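PDB 5X2D: tegumental protein 20.8 kDa, which probably binds calcium through its EF-hand region and carries, in the part crystallised here, a dynein light chain-like domain. Local coordinates for residues P31-S36 / Y84-L89; E17-I22 / M77-E82. All blocks are in the same frame, centred on the assembly; numbering follows the deposited sequence.

Interaction 1 of 2, residues P31-S36 / Y84-L89; sequences PGAQTS and YNRAYL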
loop_
_atom_site.group_PDB
_atom_site.type_symbol
_atom_site.label_atom_id
_atom_site.label_comp_id
_atom_site.label_asym_id
_atom_site.label_seq_id
_atom_site.Cartn_x
_atom_site.Cartn_y
_atom_site.Cartn_z
ATOM N N PRO A 31 -18.073 -6.208 0.713
ATOM C CA PRO A 31 -18.864 -5.198 1.440
ATOM C C PRO A 31 -19.464 -5.661 2.775
ATOM O O PRO A 31 -19.891 -4.823 3.581
ATOM C CB PRO A 31 -19.994 -4.868 0.460
ATOM C CG PRO A 31 -20.060 -6.024 -0.462
ATOM C CD PRO A 31 -18.653 -6.483 -0.612
ATOM N N GLY A 32 -19.506 -6.968 3.004
ATOM C CA GLY A 32 -20.016 -7.488 4.256
ATOM C C GLY A 32 -19.119 -7.181 5.437
ATOM O O GLY A 32 -19.595 -7.012 6.560
ATOM N N ALA A 33 -17.819 -7.082 5.188
ATOM C CA ALA A 33 -16.867 -6.993 6.291
ATOM C C ALA A 33 -16.510 -5.554 6.726
ATOM O O ALA A 33 -15.990 -4.772 5.915
ATOM C CB ALA A 33 -15.602 -7.762 5.934
ATOM N N GLN A 34 -16.784 -5.238 8.013
ATOM C CA GLN A 34 -16.527 -3.904 8.642
ATOM C C GLN A 34 -15.513 -3.919 9.778
ATOM O O GLN A 34 -14.756 -2.960 9.925
ATOM C CB GLN A 34 -17.742 -3.166 9.236
ATOM C CG GLN A 34 -18.873 -2.583 8.407
ATOM C CD GLN A 34 -18.402 -1.611 7.342
ATOM O OE1 GLN A 34 -19.086 -0.663 6.963
ATOM N NE2 GLN A 34 -17.385 -2.037 6.648
ATOM N N THR A 35 -15.608 -4.896 10.672
ATOM C CA THR A 35 -14.578 -5.079 11.699
ATOM C C THR A 35 -13.178 -5.443 11.137
ATOM O O THR A 35 -13.020 -5.901 9.985
ATOM C CB THR A 35 -15.000 -6.169 12.701
ATOM O OG1 THR A 35 -16.418 -6.089 12.933
ATOM C CG2 THR A 35 -14.256 -6.003 14.031
ATOM N N SER A 36 -12.158 -5.226 11.962
ATOM C CA SER A 36 -10.801 -5.593 11.600
ATOM C C SER A 36 -10.606 -7.111 11.607
ATOM O O SER A 36 -9.786 -7.630 10.864
ATOM C CB SER A 36 -9.803 -4.906 12.536
ATOM O OG SER A 36 -9.852 -3.492 12.369
ATOM N N TYR A 84 -17.554 0.452 -3.645
ATOM C CA TYR A 84 -18.339 1.118 -2.618
ATOM C C TYR A 84 -17.465 1.993 -1.709
ATOM O O TYR A 84 -17.551 1.925 -0.466
ATOM C CB TYR A 84 -19.102 0.077 -1.806
ATOM C CG TYR A 84 -20.036 -0.797 -2.619
ATOM C CD1 TYR A 84 -20.767 -0.278 -3.676
ATOM C CD2 TYR A 84 -20.170 -2.155 -2.341
ATOM C CE1 TYR A 84 -21.627 -1.080 -4.424
ATOM C CE2 TYR A 84 -21.023 -2.965 -3.086
ATOM C CZ TYR A 84 -21.745 -2.422 -4.123
ATOM O OH TYR A 84 -22.584 -3.224 -4.863
ATOM N N ASN A 85 -16.622 2.811 -2.336
ATOM C CA ASN A 85 -15.686 3.692 -1.626
ATOM C C ASN A 85 -14.787 2.980 -0.598
ATOM O O ASN A 85 -14.519 3.509 0.487
ATOM C CB ASN A 85 -16.451 4.830 -0.939
ATOM C CG ASN A 85 -15.733 6.166 -1.050
ATOM O OD1 ASN A 85 -14.774 6.305 -1.810
ATOM N ND2 ASN A 85 -16.215 7.165 -0.316
ATOM N N ARG A 86 -14.333 1.777 -0.955
ATOM C CA ARG A 86 -13.261 1.094 -0.237
ATOM C C ARG A 86 -12.308 0.518 -1.273
ATOM O O ARG A 86 -12.711 -0.301 -2.100
ATOM C CB ARG A 86 -13.813 -0.000 0.673
ATOM C CG ARG A 86 -13.176 -0.007 2.045
ATOM C CD ARG A 86 -14.039 -0.703 3.096
ATOM N NE ARG A 86 -14.299 -2.110 2.789
ATOM C CZ ARG A 86 -14.958 -2.943 3.598
ATOM N NH1 ARG A 86 -15.410 -2.518 4.773
ATOM N NH2 ARG A 86 -15.158 -4.206 3.238
ATOM N N ALA A 87 -11.054 0.959 -1.251
ATOM C CA ALA A 87 -10.100 0.570 -2.292
ATOM C C ALA A 87 -9.467 -0.775 -2.014
ATOM O O ALA A 87 -9.195 -1.125 -0.862
ATOM C CB ALA A 87 -9.008 1.628 -2.452
ATOM N N TYR A 88 -9.201 -1.501 -3.097
ATOM C CA TYR A 88 -8.563 -2.802 -3.040
ATOM C C TYR A 88 -7.325 -2.804 -3.919
ATOM O O TYR A 88 -7.400 -2.515 -5.115
ATOM C CB TYR A 88 -9.544 -3.901 -3.472
ATOM C CG TYR A 88 -10.732 -4.016 -2.543
ATOM C CD1 TYR A 88 -11.856 -3.218 -2.718
ATOM C CD2 TYR A 88 -10.711 -4.892 -1.455
ATOM C CE1 TYR A 88 -12.934 -3.306 -1.860
ATOM C CE2 TYR A 88 -11.786 -4.984 -0.588
ATOM C CZ TYR A 88 -12.897 -4.188 -0.796
ATOM O OH TYR A 88 -13.976 -4.266 0.066
ATOM N N LEU A 89 -6.177 -3.110 -3.331
ATOM C CA LEU A 89 -4.935 -3.163 -4.089
ATOM C C LEU A 89 -4.421 -4.604 -4.197
ATOM O O LEU A 89 -4.251 -5.297 -3.177
ATOM C CB LEU A 89 -3.864 -2.263 -3.449
ATOM C CG LEU A 89 -4.038 -0.752 -3.621
ATOM C CD1 LEU A 89 -4.931 -0.235 -2.536
ATOM C CD2 LEU A 89 -2.721 0.001 -3.627
#
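The guanidinium of Arg86 meets Ala33 O edge-on, close to its own plane, and Gln34 NE2 also lies at its edge. Pro31 CA approaches it obliquely. In this dynein light chain-like domain the contact joins the loop between the two helices to the turn of the β-hairpin of strands 78-83 and 87-92, just ahead of its second strand. NH1 and NH2 of Arg86 meet end-on at one acceptor, Ala33 O. The bond from Arg86 NH1 to Ala33 O is 2.6 Å, and that from Arg86 NH2 to Ala33 O is 2.9 Å. Both donors lie in the carbonyl plane, and both bonds are bent, with N-H...O angles of 144° and 131°. The Arg86 chain is extended at CD and bends at chi3 (61°), which sets NE. Weak bonds from Arg86 NE and NH2 reach Tyr88 OH, which sits at another part of the guanidinium edge, in plane. The guanidinium thus bridges the loop carbonyl and the strand tyrosine, and the bonds at its edge should limit its rotation. The modelled amide of Gln34 is doubtful, because Gln34 NE2 and Arg86 NH1 are both donors yet lie close together. Leu39 of helix 36-54 touches Arg86 and Ala33. On the more exposed side, Pro31 comes to the edge of the Tyr84 ring, where Pro31 CB is 3.9 Å from Tyr84 CD2.

Interaction 2 of 2, residues E17-I22 / M77-E82; sequences EDQIKI and MSFQFE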
loop_
_atom_site.group_PDB
_atom_site.type_symbol
_atom_site.label_atom_id
_atom_site.label_comp_id
_atom_site.label_asym_id
_atom_site.label_seq_id
_atom_site.Cartn_x
_atom_site.Cartn_y
_atom_site.Cartn_z
ATOM N N GLU A 17 -9.921 -10.075 -18.421
ATOM C CA GLU A 17 -10.370 -11.380 -17.982
ATOM C C GLU A 17 -9.964 -11.594 -16.519
ATOM O O GLU A 17 -10.791 -11.948 -15.679
ATOM C CB GLU A 17 -9.797 -12.475 -18.895
ATOM C CG GLU A 17 -10.273 -13.873 -18.564
ATOM C CD GLU A 17 -9.792 -14.907 -19.561
ATOM O OE1 GLU A 17 -8.824 -14.627 -20.303
ATOM O OE2 GLU A 17 -10.403 -15.995 -19.617
ATOM N N ASP A 18 -8.709 -11.305 -16.205
ATOM C CA ASP A 18 -8.231 -11.472 -14.847
ATOM C C ASP A 18 -8.749 -10.390 -13.915
ATOM O O ASP A 18 -8.768 -10.564 -12.706
ATOM C CB ASP A 18 -6.704 -11.490 -14.821
ATOM C CG ASP A 18 -6.122 -12.690 -15.543
ATOM O OD1 ASP A 18 -6.783 -13.756 -15.568
ATOM O OD2 ASP A 18 -5.017 -12.540 -16.116
ATOM N N GLN A 19 -9.157 -9.263 -14.463
ATOM C CA GLN A 19 -9.719 -8.220 -13.626
ATOM C C GLN A 19 -11.113 -8.622 -13.209
ATOM O O GLN A 19 -11.526 -8.440 -12.058
ATOM C CB GLN A 19 -9.755 -6.874 -14.351
ATOM C CG GLN A 19 -8.458 -6.107 -14.257
ATOM C CD GLN A 19 -8.493 -4.892 -15.133
ATOM O OE1 GLN A 19 -9.383 -4.059 -14.983
ATOM N NE2 GLN A 19 -7.545 -4.787 -16.077
ATOM N N ILE A 20 -11.833 -9.168 -14.171
ATOM C CA ILE A 20 -13.201 -9.567 -13.962
ATOM C C ILE A 20 -13.287 -10.641 -12.886
ATOM O O ILE A 20 -14.169 -10.570 -12.041
ATOM C CB ILE A 20 -13.836 -10.057 -15.267
ATOM C CG1 ILE A 20 -14.147 -8.857 -16.169
ATOM C CG2 ILE A 20 -15.095 -10.857 -14.992
ATOM C CD1 ILE A 20 -14.655 -9.228 -17.553
ATOM N N LYS A 21 -12.356 -11.595 -12.833
ATOM C CA LYS A 21 -12.582 -12.676 -11.869
ATOM C C LYS A 21 -12.228 -12.231 -10.463
ATOM O O LYS A 21 -12.717 -12.803 -9.485
ATOM C CB LYS A 21 -11.761 -13.946 -12.168
ATOM C CG LYS A 21 -11.258 -14.205 -13.574
ATOM C CD LYS A 21 -10.670 -15.635 -13.623
ATOM C CE LYS A 21 -9.708 -15.876 -14.780
ATOM N NZ LYS A 21 -10.496 -16.057 -16.027
ATOM N N ILE A 22 -11.417 -11.183 -10.361
ATOM C CA ILE A 22 -11.222 -10.512 -9.092
ATOM C C ILE A 22 -12.518 -9.798 -8.694
ATOM O O ILE A 22 -12.879 -9.795 -7.511
ATOM C CB ILE A 22 -10.020 -9.568 -9.156
ATOM C CG1 ILE A 22 -8.739 -10.376 -8.894
ATOM C CG2 ILE A 22 -10.167 -8.431 -8.160
ATOM C CD1 ILE A 22 -7.436 -9.686 -9.280
ATOM N N MET A 77 1.701 -8.519 -12.007
ATOM C CA MET A 77 0.319 -8.092 -12.175
ATOM C C MET A 77 -0.048 -7.245 -10.987
ATOM O O MET A 77 0.396 -7.529 -9.882
ATOM C CB MET A 77 -0.657 -9.258 -12.284
ATOM C CG MET A 77 -0.190 -10.438 -13.056
ATOM S SD MET A 77 -1.599 -11.329 -13.749
ATOM C CE MET A 77 -1.073 -13.000 -13.309
ATOM N N SER A 78 -0.754 -6.153 -11.245
ATOM C CA SER A 78 -1.288 -5.333 -10.201
ATOM C C SER A 78 -2.603 -4.733 -10.645
ATOM O O SER A 78 -2.747 -4.244 -11.773
ATOM C CB SER A 78 -0.278 -4.272 -9.766
ATOM O OG SER A 78 0.019 -3.356 -10.776
ATOM N N PHE A 79 -3.573 -4.782 -9.746
ATOM C CA PHE A 79 -4.907 -4.292 -10.032
ATOM C C PHE A 79 -5.326 -3.400 -8.874
ATOM O O PHE A 79 -5.107 -3.761 -7.717
ATOM C CB PHE A 79 -5.847 -5.484 -10.206
ATOM C CG PHE A 79 -7.253 -5.128 -10.561
ATOM C CD1 PHE A 79 -7.552 -3.925 -11.186
ATOM C CD2 PHE A 79 -8.279 -6.036 -10.308
ATOM C CE1 PHE A 79 -8.863 -3.622 -11.542
ATOM C CE2 PHE A 79 -9.584 -5.749 -10.655
ATOM C CZ PHE A 79 -9.880 -4.538 -11.287
ATOM N N GLN A 80 -5.888 -2.227 -9.153
ATOM C CA GLN A 80 -6.305 -1.360 -8.050
ATOM C C GLN A 80 -7.673 -0.768 -8.337
ATOM O O GLN A 80 -7.814 -0.033 -9.291
ATOM C CB GLN A 80 -5.278 -0.244 -7.810
ATOM C CG GLN A 80 -3.888 -0.750 -7.426
ATOM C CD GLN A 80 -2.937 0.362 -7.041
ATOM O OE1 GLN A 80 -3.332 1.508 -6.902
ATOM N NE2 GLN A 80 -1.662 0.038 -6.936
ATOM N N PHE A 81 -8.672 -1.070 -7.509
ATOM C CA PHE A 81 -10.040 -0.637 -7.784
ATOM C C PHE A 81 -10.829 -0.296 -6.529
ATOM O O PHE A 81 -10.615 -0.898 -5.469
ATOM C CB PHE A 81 -10.791 -1.721 -8.554
ATOM C CG PHE A 81 -11.046 -2.967 -7.756
ATOM C CD1 PHE A 81 -10.091 -3.990 -7.704
ATOM C CD2 PHE A 81 -12.232 -3.126 -7.048
ATOM C CE1 PHE A 81 -10.321 -5.143 -6.954
ATOM C CE2 PHE A 81 -12.468 -4.285 -6.293
ATOM C CZ PHE A 81 -11.515 -5.290 -6.249
ATOM N N GLU A 82 -11.784 0.628 -6.679
ATOM C CA GLU A 82 -12.672 1.071 -5.591
ATOM C C GLU A 82 -14.020 0.380 -5.717
ATOM O O GLU A 82 -14.637 0.404 -6.774
ATOM C CB GLU A 82 -12.895 2.590 -5.612
ATOM C CG GLU A 82 -11.636 3.441 -5.559
ATOM C CD GLU A 82 -11.937 4.935 -5.590
ATOM O OE1 GLU A 82 -13.121 5.317 -5.427
ATOM O OE2 GLU A 82 -10.986 5.726 -5.786
#
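Asp18, which touches Met77 across this contact, has its backbone N hydrogen-bonded to Ser15 OG near the start of helix 16-29. Asp18 OD2 lies 4.3 Å from Met77 SD, a loose touch at the end of the contact. No hydrogen bond links the two segments, and the main work is done by apolar groups on the Phe79 ring. Gln19 CG sits over the centre of one face in a CH-pi contact, 3.6 Å from the Phe79 centroid and 8° off the ring normal. The Gln19 chain then runs on in extended form, and its OE1 comes to 3.5 Å from Phe79 CE1. The amide plane is turned 46° from the ring. Gln19 NE2 makes a weak hydrogen bond to Met14 O. On the opposite face of Phe79 lies Phe81 CD1, offset toward the rim, so the ring is held between the helix glutamine and its own strand neighbour but one. Ile22 comes in at the ring edge. Its CG2 methyl is 3.7 Å from Phe79 CE2 and also 3.5 Å from Phe81 CE1, so one methyl touches both phenylalanines. Phe54 of helix 36-54 touches Asp18, Ile22 and Met77. Helix 16-29 thus lies on one side of the antiparallel sheet, with strand 78-83 beneath it, as expected of the helix-on-sheet core of the dynein light chain fold.

From the N terminus, strand 7-13 comes first, then helix 16-29, which supplies residues 17-22 to interaction 2. The loop after it, residues 31-36, belongs to interaction 1. Helix 36-54 and strands 58-63 and 66-69 follow. Strand 78-83 then returns to the first helix and closes interaction 2, and the hairpin turn, just before strand 87-92, closes interaction 1. The segments alternate, so the two closures cross. They meet on neighbouring strands, where Tyr88 N probably bonds to Phe81 O, 2.8 Å away. Interaction 2 fixes the helix to the sheet; interaction 1 fixes the inter-helix loop to the hairpin end.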